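Beta-1,4-mannanase (Caldicellulosiruptor saccharolyticus, PDB 1PMH) binds mannan chains, here mannohexaose, through its family 27 carbohydrate-binding module, which probably targets the parent beta-1,4-mannanase to its polysaccharide substrate. Local coordinates at residues 10-16 against 43-48; 26-30 against 61-65; 54-58 against 163-168; 86-92 against 172-178. One frame throughout, in Å; residues are numbered along the deposited sequence. Where two conformers were deposited one is given.

How the contacts relate
The four contacts map out a jellyroll beta-sandwich. Contacts 1 and 4 both reach one sheet, where strands 47-53 and 172-181 are neighbours; their centres lie 11 Å apart and they share the calcium ion, which sits at this sheet. Contacts 2 and 3, with centres 12 Å apart, meet on the other sheet, where strands 61-68 and 153-165 pair, and this is the side that carries the bound mannohexaose. The two sheets touch through L65, which packs on L48 of contact 1 and L175 of contact 4. Contacts 1 and 3 sit on opposite sides of the chain's centre, their centres about 29 Å apart. Along the chain, contacts 1 and 2, 2 and 3, and 3 and 4 cross.

Contact 1 of 4, residues 10-16 against 43-48; sequences DFEDGTV and GNKYAL. With CA (calcium ion), chain C.
A calcium ion ties the two segments together. Residues 10-16 supply D10 O at 2.4 Å from CA and E12 OE2 at 2.4 Å; residues 43-48 supply N44 OD1 at 2.4 Å and Y46 O at 2.3 Å. Water 2, 2.3 Å from CA, and both carboxylate oxygens of D176 bring the coordinating oxygens to seven. E12, with chi1, chi2 and chi3 all near -60°, curls back so that its carboxylate also accepts two backbone hydrogen bonds: K45 N to E12 OE1 at 2.9 Å and Y46 N to E12 OE2 at 3.1 Å. Water 1 donates to E12 OE1 at 2.9 Å. The loop contains an Asx turn, E12 N to D10 OD1 at 3.1 Å, followed by a type I turn from F11 to G14 closed by G14 N to F11 O at 3.0 Å.

Packing begins where F11 and Y46 face each other, CA atoms 5.6 Å apart. G14 CA sits 3.5 Å from the centroid of the Y46 ring, a CH-pi contact over its face, and a CB here would crowd that ring. Further in, L48 CB lies 3.8 Å from the F11 ring centroid, again over the face, and V16 CG1 meets L48 CD1 at 3.7 Å. This is a calcium site at the sandwich margin, joining the loop after strand 7-9 to the entry of strand 47-53.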
# COMPACT_ATOMS: atom_id res chain seq x y z
N ASP A 10 -7.18 5.36 7.03
CA ASP A 10 -7.97 4.16 7.32
C ASP A 10 -9.19 3.99 6.42
O ASP A 10 -9.92 3.01 6.55
CB ASP A 10 -8.39 4.07 8.79
CG ASP A 10 -9.23 5.23 9.25
OD1 ASP A 10 -9.65 6.07 8.44
OD2 ASP A 10 -9.47 5.30 10.48
N PHE A 11 -9.42 4.96 5.54
CA PHE A 11 -10.50 4.99 4.57
C PHE A 11 -11.87 5.05 5.25
O PHE A 11 -12.89 4.85 4.57
CB PHE A 11 -10.37 3.84 3.56
CG PHE A 11 -8.97 3.82 2.98
CD1 PHE A 11 -8.62 4.77 2.03
CD2 PHE A 11 -8.01 2.96 3.48
CE1 PHE A 11 -7.32 4.86 1.58
CE2 PHE A 11 -6.67 3.06 3.03
CZ PHE A 11 -6.35 3.99 2.09
N GLU A 12 -11.94 5.34 6.54
CA GLU A 12 -13.19 5.18 7.27
C GLU A 12 -14.18 6.30 6.97
O GLU A 12 -15.35 6.17 7.31
CB GLU A 12 -12.94 4.96 8.75
CG GLU A 12 -12.32 3.60 9.05
CD GLU A 12 -13.13 2.45 8.49
OE1 GLU A 12 -14.31 2.22 8.92
OE2 GLU A 12 -12.59 1.76 7.60
N ASP A 13 -13.75 7.36 6.31
CA ASP A 13 -14.66 8.35 5.72
C ASP A 13 -15.35 7.95 4.42
O ASP A 13 -16.10 8.73 3.82
CB ASP A 13 -14.00 9.73 5.61
CG ASP A 13 -12.91 9.79 4.56
OD1 ASP A 13 -12.62 8.78 3.87
OD2 ASP A 13 -12.30 10.87 4.39
N GLY A 14 -15.10 6.73 3.98
CA GLY A 14 -15.68 6.20 2.77
C GLY A 14 -15.12 6.81 1.50
O GLY A 14 -15.78 6.79 0.46
N THR A 15 -13.90 7.31 1.55
CA THR A 15 -13.23 7.88 0.40
C THR A 15 -11.88 7.21 0.22
O THR A 15 -11.36 6.60 1.14
CB THR A 15 -12.99 9.39 0.53
OG1 THR A 15 -11.86 9.67 1.35
CG2 THR A 15 -14.19 10.18 1.04
N VAL A 16 -11.29 7.43 -0.95
CA VAL A 16 -9.94 6.98 -1.23
C VAL A 16 -8.84 7.81 -0.60
O VAL A 16 -7.67 7.50 -0.78
CB VAL A 16 -9.65 6.82 -2.73
CG1 VAL A 16 -10.56 5.79 -3.36
CG2 VAL A 16 -9.70 8.14 -3.47
N GLY A 43 -15.81 -2.26 13.41
CA GLY A 43 -14.99 -1.08 13.54
C GLY A 43 -14.14 -0.77 12.33
O GLY A 43 -13.28 0.08 12.42
N ASN A 44 -14.38 -1.42 11.19
CA ASN A 44 -13.53 -1.22 10.03
C ASN A 44 -14.33 -1.52 8.78
O ASN A 44 -14.42 -2.64 8.31
CB ASN A 44 -12.32 -2.12 10.09
CG ASN A 44 -11.34 -1.79 8.99
OD1 ASN A 44 -11.65 -1.00 8.08
ND2 ASN A 44 -10.19 -2.42 8.99
N LYS A 45 -14.99 -0.48 8.29
CA LYS A 45 -15.97 -0.62 7.21
C LYS A 45 -15.40 -0.57 5.79
O LYS A 45 -15.91 -1.25 4.89
CB LYS A 45 -17.03 0.47 7.30
CG LYS A 45 -18.18 0.39 6.32
CD LYS A 45 -19.25 1.33 6.83
CE LYS A 45 -20.49 1.36 6.02
NZ LYS A 45 -21.58 2.01 6.84
N TYR A 46 -14.31 0.19 5.62
CA TYR A 46 -13.80 0.48 4.29
C TYR A 46 -12.33 0.15 4.14
O TYR A 46 -11.55 0.29 5.07
CB TYR A 46 -13.96 1.98 3.95
CG TYR A 46 -15.39 2.51 3.95
CD1 TYR A 46 -16.23 2.32 2.86
CD2 TYR A 46 -15.88 3.22 5.03
CE1 TYR A 46 -17.55 2.82 2.85
CE2 TYR A 46 -17.18 3.74 5.04
CZ TYR A 46 -17.98 3.53 3.96
OH TYR A 46 -19.26 4.04 3.93
N ALA A 47 -11.92 -0.17 2.92
CA ALA A 47 -10.53 -0.39 2.55
C ALA A 47 -10.32 0.11 1.14
O ALA A 47 -11.27 0.26 0.38
CB ALA A 47 -10.16 -1.85 2.68
N LEU A 48 -9.06 0.33 0.79
CA LEU A 48 -8.68 0.72 -0.55
C LEU A 48 -8.52 -0.51 -1.39
O LEU A 48 -7.66 -1.33 -1.12
CB LEU A 48 -7.44 1.58 -0.52
CG LEU A 48 -7.09 2.31 -1.82
CD1 LEU A 48 -8.06 3.46 -2.05
CD2 LEU A 48 -5.66 2.77 -1.80
CA CA C . -10.51 0.79 7.04
O HOH W 1 -14.78 3.05 11.63
O HOH W 2 -9.64 0.95 9.18

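Contact 2 of 4, residues 26-30 against 61-65; sequences SLKCI and DQGDL. With BMA (beta-D-mannopyranose), chain B; EDO (1,2-ethanediol), chain D.
Q62 lines the mannohexaose-binding face of the module, and this contact places the loop 26-30 beside the strand that carries it. Q62 NE2 makes a weak hydrogen bond to BMA O3 at 3.3 Å and a firmer one to D64 OD2 at 2.9 Å, while Q62 OE1 accepts from W60 NE1. D64 OD2 also accepts a hydrogen bond from water 3 at 2.6 Å, and that water bridges to S26 O at 2.8 Å; D64 OD1 is held by Q161.

Two direct hydrogen bonds fasten S26 to D64: D64 N to S26 O at 2.9 Å, and S26 OG (chi1 p) to D64 O at 2.7 Å. Residues 61-65 are extended, part of strand 61-68 in the sugar-binding sheet of the jellyroll. Against them, residues 27-30 form a type II' turn closed by I30 N to L27 O at 2.9 Å, with K28 at phi 60°, psi -106°. L27 and G63 come closest, CA to CA 4.7 Å; a CB on G63 would clash with both L27 O and C29 SG. G63 CA instead makes a CA-H...O contact of 3.2 Å with L27 O.

Inward, I30 CD1 reaches L65 CB at 4.1 Å and L27 CD2 reaches L65 CD1 at 4.1 Å. At the far end an ethanediol, probably from the crystallisation liquor, donates from EDO O2 to D61 OD2 at 2.6 Å.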
# COMPACT_ATOMS: atom_id res chain seq x y z
N SER A 26 1.02 6.65 -13.96
CA SER A 26 1.83 5.79 -13.12
C SER A 26 1.18 4.48 -12.73
O SER A 26 1.92 3.58 -12.29
CB SER A 26 2.27 6.50 -11.83
OG SER A 26 1.25 6.60 -10.89
N LEU A 27 -0.15 4.38 -12.81
CA LEU A 27 -0.80 3.22 -12.21
C LEU A 27 -0.43 1.92 -12.91
O LEU A 27 -0.22 0.91 -12.26
CB LEU A 27 -2.31 3.42 -12.10
CG LEU A 27 -2.73 4.43 -11.03
CD1 LEU A 27 -4.20 4.80 -11.18
CD2 LEU A 27 -2.46 3.96 -9.62
N LYS A 28 -0.49 1.93 -14.24
CA LYS A 28 0.00 0.84 -15.07
C LYS A 28 -0.71 -0.47 -14.75
O LYS A 28 -1.86 -0.64 -15.15
CB LYS A 28 1.54 0.76 -15.06
CG LYS A 28 2.28 2.04 -15.46
CD LYS A 28 2.24 2.33 -16.96
CE LYS A 28 3.44 3.16 -17.46
NZ LYS A 28 3.92 4.37 -16.68
N CYS A 29 -0.06 -1.41 -14.07
CA CYS A 29 -0.69 -2.67 -13.70
C CYS A 29 -1.86 -2.51 -12.77
O CYS A 29 -2.73 -3.39 -12.68
CB CYS A 29 0.32 -3.59 -13.05
SG CYS A 29 1.01 -2.94 -11.49
N ILE A 30 -1.95 -1.38 -12.07
CA ILE A 30 -3.11 -1.08 -11.27
C ILE A 30 -4.16 -0.48 -12.18
O ILE A 30 -3.98 0.63 -12.68
CB ILE A 30 -2.75 -0.12 -10.11
CG1 ILE A 30 -1.68 -0.69 -9.20
CG2 ILE A 30 -4.04 0.21 -9.37
CD1 ILE A 30 -0.97 0.35 -8.36
N ASP A 61 6.57 -6.03 -13.39
CA ASP A 61 5.40 -5.41 -14.00
C ASP A 61 4.86 -4.35 -13.03
O ASP A 61 4.00 -4.64 -12.19
CB ASP A 61 4.37 -6.50 -14.30
CG ASP A 61 3.26 -6.05 -15.19
OD1 ASP A 61 3.10 -4.85 -15.50
OD2 ASP A 61 2.45 -6.92 -15.63
N GLN A 62 5.41 -3.16 -13.13
CA GLN A 62 5.35 -2.15 -12.08
C GLN A 62 4.16 -1.21 -12.22
O GLN A 62 3.74 -0.86 -13.33
CB GLN A 62 6.65 -1.32 -12.15
CG GLN A 62 6.88 -0.31 -11.04
CD GLN A 62 8.14 0.48 -11.23
OE1 GLN A 62 9.23 -0.10 -11.44
NE2 GLN A 62 8.06 1.79 -11.16
N GLY A 63 3.65 -0.75 -11.08
CA GLY A 63 2.66 0.30 -11.00
C GLY A 63 2.91 1.07 -9.71
O GLY A 63 3.40 0.50 -8.75
N ASP A 64 2.58 2.35 -9.70
CA ASP A 64 2.86 3.23 -8.59
C ASP A 64 1.61 4.02 -8.20
O ASP A 64 0.99 4.70 -9.00
CB ASP A 64 4.02 4.17 -8.89
CG ASP A 64 5.34 3.45 -9.09
OD1 ASP A 64 6.03 3.22 -8.10
OD2 ASP A 64 5.68 3.05 -10.22
N LEU A 65 1.25 3.87 -6.94
CA LEU A 65 0.08 4.44 -6.29
C LEU A 65 0.58 5.50 -5.33
O LEU A 65 1.40 5.21 -4.51
CB LEU A 65 -0.63 3.32 -5.52
CG LEU A 65 -1.84 3.73 -4.73
CD1 LEU A 65 -3.08 3.92 -5.61
CD2 LEU A 65 -2.07 2.69 -3.64
C1 BMA B . 13.24 -0.36 -9.22
C2 BMA B . 11.92 0.34 -9.13
C3 BMA B . 12.12 1.76 -9.65
C4 BMA B . 13.29 2.42 -8.90
C5 BMA B . 14.52 1.54 -8.90
C6 BMA B . 15.59 2.16 -8.01
O2 BMA B . 11.49 0.37 -7.79
O3 BMA B . 10.87 2.46 -9.55
O4 BMA B . 13.71 3.56 -9.61
O5 BMA B . 14.22 0.26 -8.41
O6 BMA B . 16.76 1.45 -8.20
C1 EDO D . -1.14 -4.63 -17.23
O1 EDO D . -0.76 -3.39 -17.77
C2 EDO D . 0.04 -4.97 -16.36
O2 EDO D . 0.21 -6.32 -16.70
O HOH W 3 4.65 3.44 -12.62

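Contact 3 of 4, residues 54-58 against 163-168; sequences FNPNN and AGQNSN
F54, P56 and N166 give up the most surface here. F54 (chi1 m) lays its ring against the strand end: G164 CA stands 3.7 Å from the ring centroid, over the face, where a CB would collide, and S167 OG, itself hydrogen-bonded to Y169 N, approaches the edge, 3.4 Å from F54 CD2. P56 is the second residue of a type I turn from N55 to N58, closed by N58 N to N55 O at 3.1 Å; N57 N to N55 OD1, 3.0 Å, adds an Asx turn. P56 packs CD on N168 CB at 4.0 Å, and P56 O receives a CA-H...O contact from N166 CA at 3.3 Å.

N166, at phi 55° and psi 39°, bends the chain sharply as it leaves the strand and donates N166 N to N58 O at 2.9 Å. Water 4 bridges N55 O (2.8 Å) and S167 N (3.0 Å). Here the loop between strands 47-53 and 61-68 meets the end of strand 153-165, close to the mannohexaose site that includes Q165.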
# COMPACT_ATOMS: atom_id res chain seq x y z
N PHE A 54 -1.32 -8.57 -13.61
CA PHE A 54 0.09 -8.81 -13.87
C PHE A 54 0.22 -9.73 -15.07
O PHE A 54 -0.61 -10.60 -15.26
CB PHE A 54 0.80 -9.40 -12.66
CG PHE A 54 0.78 -8.55 -11.41
CD1 PHE A 54 1.03 -7.20 -11.46
CD2 PHE A 54 0.55 -9.13 -10.19
CE1 PHE A 54 1.09 -6.46 -10.28
CE2 PHE A 54 0.61 -8.40 -9.02
CZ PHE A 54 0.86 -7.06 -9.08
N ASN A 55 1.30 -9.52 -15.82
CA ASN A 55 1.63 -10.33 -17.01
C ASN A 55 2.76 -11.30 -16.68
O ASN A 55 3.83 -10.88 -16.23
CB ASN A 55 2.08 -9.37 -18.10
CG ASN A 55 2.21 -10.05 -19.46
OD1 ASN A 55 2.69 -11.17 -19.53
ND2 ASN A 55 1.71 -9.40 -20.52
N PRO A 56 2.52 -12.60 -16.87
CA PRO A 56 3.52 -13.57 -16.40
C PRO A 56 4.87 -13.54 -17.16
O PRO A 56 5.86 -14.08 -16.70
CB PRO A 56 2.77 -14.90 -16.59
CG PRO A 56 1.81 -14.63 -17.70
CD PRO A 56 1.31 -13.23 -17.44
N ASN A 57 4.89 -12.90 -18.32
CA ASN A 57 6.11 -12.76 -19.08
C ASN A 57 6.96 -11.58 -18.65
O ASN A 57 8.06 -11.39 -19.18
CB ASN A 57 5.76 -12.61 -20.55
CG ASN A 57 5.04 -13.84 -21.09
OD1 ASN A 57 5.50 -14.97 -20.85
ND2 ASN A 57 3.93 -13.73 -21.64
N ASN A 58 6.54 -10.83 -17.65
CA ASN A 58 7.25 -9.67 -17.18
C ASN A 58 7.77 -9.90 -15.77
O ASN A 58 6.93 -10.11 -14.90
CB ASN A 58 6.26 -8.51 -17.27
CG ASN A 58 6.91 -7.14 -17.00
OD1 ASN A 58 7.99 -7.12 -16.41
ND2 ASN A 58 6.29 -6.13 -17.41
N ALA A 163 4.90 -4.54 -8.10
CA ALA A 163 5.47 -5.05 -9.35
C ALA A 163 5.29 -6.54 -9.43
O ALA A 163 5.80 -7.30 -8.61
CB ALA A 163 6.97 -4.70 -9.49
N GLY A 164 4.56 -6.97 -10.45
CA GLY A 164 4.45 -8.41 -10.69
C GLY A 164 5.81 -8.99 -11.09
O GLY A 164 6.51 -8.45 -11.92
N GLN A 165 6.14 -10.12 -10.51
CA GLN A 165 7.40 -10.82 -10.82
C GLN A 165 7.03 -12.16 -11.44
O GLN A 165 6.83 -13.16 -10.79
CB GLN A 165 8.26 -11.00 -9.58
CG GLN A 165 8.77 -9.70 -8.97
CD GLN A 165 9.62 -9.91 -7.76
OE1 GLN A 165 9.06 -10.06 -6.67
NE2 GLN A 165 10.90 -9.97 -7.92
N ASN A 166 6.86 -12.10 -12.76
CA ASN A 166 6.37 -13.26 -13.52
C ASN A 166 5.05 -13.75 -12.96
O ASN A 166 4.79 -14.94 -12.96
CB ASN A 166 7.40 -14.38 -13.62
CG ASN A 166 8.74 -13.87 -14.08
OD1 ASN A 166 8.78 -13.27 -15.14
ND2 ASN A 166 9.75 -13.91 -13.24
N SER A 167 4.17 -12.84 -12.54
CA SER A 167 2.86 -13.19 -12.01
C SER A 167 1.81 -13.12 -13.11
O SER A 167 1.83 -12.25 -13.98
CB SER A 167 2.47 -12.21 -10.91
OG SER A 167 1.17 -12.45 -10.41
N ASN A 168 0.80 -14.00 -13.01
CA ASN A 168 -0.42 -13.90 -13.79
C ASN A 168 -1.64 -13.53 -12.95
O ASN A 168 -2.79 -13.69 -13.40
CB ASN A 168 -0.70 -15.16 -14.60
CG ASN A 168 -0.93 -16.38 -13.75
OD1 ASN A 168 -0.86 -16.30 -12.50
ND2 ASN A 168 -1.20 -17.50 -14.28
O HOH W 4 4.27 -10.07 -13.58

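Contact 4 of 4, residues 86-92 against 172-178; sequences EFEMFIP and PIYLDNV. With CA (calcium ion), chain C.
M89 (selenomethionine) and L175 form the apolar centre, a non-hydrogen-bonded pair with CA atoms 4.7 Å apart and M89 CB 4.0 Å from L175 CD2. M89 CG also meets I173 CG2 at 3.9 Å, and F87 CB meets V178 CG2 at 4.0 Å. M89, L175 and V178 reach F162, F160 and L158 of strand 153-165, so this face closes on the other sheet.

On the other side lie F90 and Y174, CB to CB 4.1 Å, and beyond them P92 CG rests 3.9 Å from P172 CG. The backbones run antiparallel at 156°, their axes 4.6 Å apart. Y174 N to F90 O and F90 N to Y174 O, each 2.9 Å, bond one pair; D176 N to E88 O at 2.9 Å and E88 N to D176 O at 3.0 Å bond the next.

Past D176, N177 (phi 50°, psi 51°) and V178 together face F87, a beta bulge. It lets N177 ND2 donate to E88 OE2 at 2.8 Å, while N177 OD1 accepts from water 2 at 2.7 Å. D176 OD1 and D176 OD2 both bind the calcium at 2.5 Å: paired strands inside a jellyroll sheet, with the metal site on its outer face.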
# COMPACT_ATOMS: atom_id res chain seq x y z
N GLU A 86 3.34 2.41 8.68
CA GLU A 86 2.74 1.12 8.88
C GLU A 86 1.59 0.92 7.91
O GLU A 86 0.95 1.90 7.49
CB GLU A 86 2.19 1.05 10.31
CG GLU A 86 1.71 -0.32 10.73
CD GLU A 86 1.42 -0.36 12.21
OE1 GLU A 86 2.19 0.31 12.97
OE2 GLU A 86 0.50 -1.12 12.60
N PHE A 87 1.30 -0.30 7.51
CA PHE A 87 0.20 -0.58 6.60
C PHE A 87 -0.22 -2.03 6.74
O PHE A 87 0.54 -2.87 7.23
CB PHE A 87 0.62 -0.29 5.15
CG PHE A 87 1.69 -1.22 4.67
CD1 PHE A 87 1.33 -2.44 4.09
CD2 PHE A 87 3.02 -0.96 4.93
CE1 PHE A 87 2.29 -3.38 3.80
CE2 PHE A 87 3.99 -1.93 4.61
CZ PHE A 87 3.62 -3.10 4.03
N GLU A 88 -1.44 -2.31 6.25
CA GLU A 88 -1.94 -3.67 6.09
C GLU A 88 -2.32 -3.84 4.62
O GLU A 88 -2.99 -2.99 4.04
CB GLU A 88 -3.17 -3.91 6.98
CG GLU A 88 -2.89 -3.79 8.47
CD GLU A 88 -4.10 -4.04 9.36
OE1 GLU A 88 -4.57 -5.18 9.35
OE2 GLU A 88 -4.51 -3.12 10.12
N MSE A 89 -1.96 -4.99 4.09
CA MSE A 89 -2.21 -5.36 2.71
C MSE A 89 -2.88 -6.71 2.68
O MSE A 89 -2.47 -7.61 3.41
CB MSE A 89 -0.87 -5.37 2.00
CG MSE A 89 -0.93 -5.71 0.58
SE MSE A 89 0.87 -5.87 -0.17
CE MSE A 89 1.50 -4.37 0.25
N PHE A 90 -3.90 -6.87 1.83
CA PHE A 90 -4.74 -8.06 1.79
C PHE A 90 -4.84 -8.54 0.35
O PHE A 90 -5.22 -7.77 -0.52
CB PHE A 90 -6.17 -7.79 2.30
CG PHE A 90 -6.23 -7.13 3.66
CD1 PHE A 90 -5.97 -5.80 3.82
CD2 PHE A 90 -6.59 -7.87 4.77
CE1 PHE A 90 -5.97 -5.20 5.06
CE2 PHE A 90 -6.60 -7.27 6.02
CZ PHE A 90 -6.27 -5.95 6.15
N ILE A 91 -4.61 -9.83 0.13
CA ILE A 91 -4.77 -10.40 -1.21
C ILE A 91 -5.62 -11.66 -1.04
O ILE A 91 -5.27 -12.53 -0.25
CB ILE A 91 -3.43 -10.77 -1.88
CG1 ILE A 91 -2.38 -9.66 -1.72
CG2 ILE A 91 -3.70 -11.06 -3.34
CD1 ILE A 91 -1.43 -9.81 -0.54
N PRO A 92 -6.72 -11.81 -1.79
CA PRO A 92 -7.54 -13.04 -1.72
C PRO A 92 -6.64 -14.27 -1.85
O PRO A 92 -5.95 -14.46 -2.85
CB PRO A 92 -8.48 -12.89 -2.90
CG PRO A 92 -8.59 -11.48 -3.12
CD PRO A 92 -7.31 -10.85 -2.75
N PRO A 172 -8.06 -8.22 -7.03
CA PRO A 172 -7.80 -7.11 -6.11
C PRO A 172 -6.62 -7.34 -5.18
O PRO A 172 -6.31 -8.48 -4.79
CB PRO A 172 -9.10 -7.02 -5.34
CG PRO A 172 -9.63 -8.41 -5.31
CD PRO A 172 -9.27 -8.99 -6.66
N ILE A 173 -6.01 -6.23 -4.79
CA ILE A 173 -5.13 -6.14 -3.64
C ILE A 173 -5.71 -4.98 -2.83
O ILE A 173 -6.02 -3.93 -3.39
CB ILE A 173 -3.68 -5.83 -4.03
CG1 ILE A 173 -3.08 -6.97 -4.85
CG2 ILE A 173 -2.83 -5.56 -2.77
CD1 ILE A 173 -1.67 -6.77 -5.36
N TYR A 174 -5.87 -5.17 -1.52
CA TYR A 174 -6.43 -4.12 -0.69
C TYR A 174 -5.36 -3.56 0.22
O TYR A 174 -4.49 -4.27 0.72
CB TYR A 174 -7.60 -4.61 0.17
CG TYR A 174 -8.72 -5.29 -0.57
CD1 TYR A 174 -8.62 -6.61 -0.98
CD2 TYR A 174 -9.93 -4.61 -0.84
CE1 TYR A 174 -9.68 -7.25 -1.64
CE2 TYR A 174 -10.96 -5.25 -1.53
CZ TYR A 174 -10.85 -6.55 -1.93
OH TYR A 174 -11.85 -7.22 -2.57
N LEU A 175 -5.45 -2.28 0.47
CA LEU A 175 -4.67 -1.60 1.48
C LEU A 175 -5.60 -1.03 2.54
O LEU A 175 -6.69 -0.55 2.24
CB LEU A 175 -3.84 -0.46 0.93
CG LEU A 175 -2.68 -0.81 0.07
CD1 LEU A 175 -2.06 0.47 -0.49
CD2 LEU A 175 -1.63 -1.58 0.85
N ASP A 176 -5.15 -1.06 3.78
CA ASP A 176 -5.91 -0.40 4.85
C ASP A 176 -4.93 0.02 5.93
O ASP A 176 -3.80 -0.46 6.03
CB ASP A 176 -7.00 -1.32 5.42
CG ASP A 176 -8.19 -0.61 6.05
OD1 ASP A 176 -8.19 0.63 6.13
OD2 ASP A 176 -9.12 -1.29 6.48
N ASN A 177 -5.43 0.90 6.80
CA ASN A 177 -4.69 1.29 8.00
C ASN A 177 -3.26 1.69 7.69
O ASN A 177 -2.30 1.24 8.33
CB ASN A 177 -4.77 0.18 9.04
CG ASN A 177 -6.19 -0.01 9.52
OD1 ASN A 177 -6.98 0.93 9.56
ND2 ASN A 177 -6.54 -1.22 9.89
N VAL A 178 -3.16 2.58 6.71
CA VAL A 178 -1.84 3.17 6.41
C VAL A 178 -1.65 4.30 7.40
O VAL A 178 -2.44 5.21 7.44
CB VAL A 178 -1.82 3.66 4.96
CG1 VAL A 178 -0.51 4.40 4.69
CG2 VAL A 178 -2.04 2.49 3.98
CA CA C . -10.51 0.79 7.04
O HOH W 2 -9.64 0.95 9.18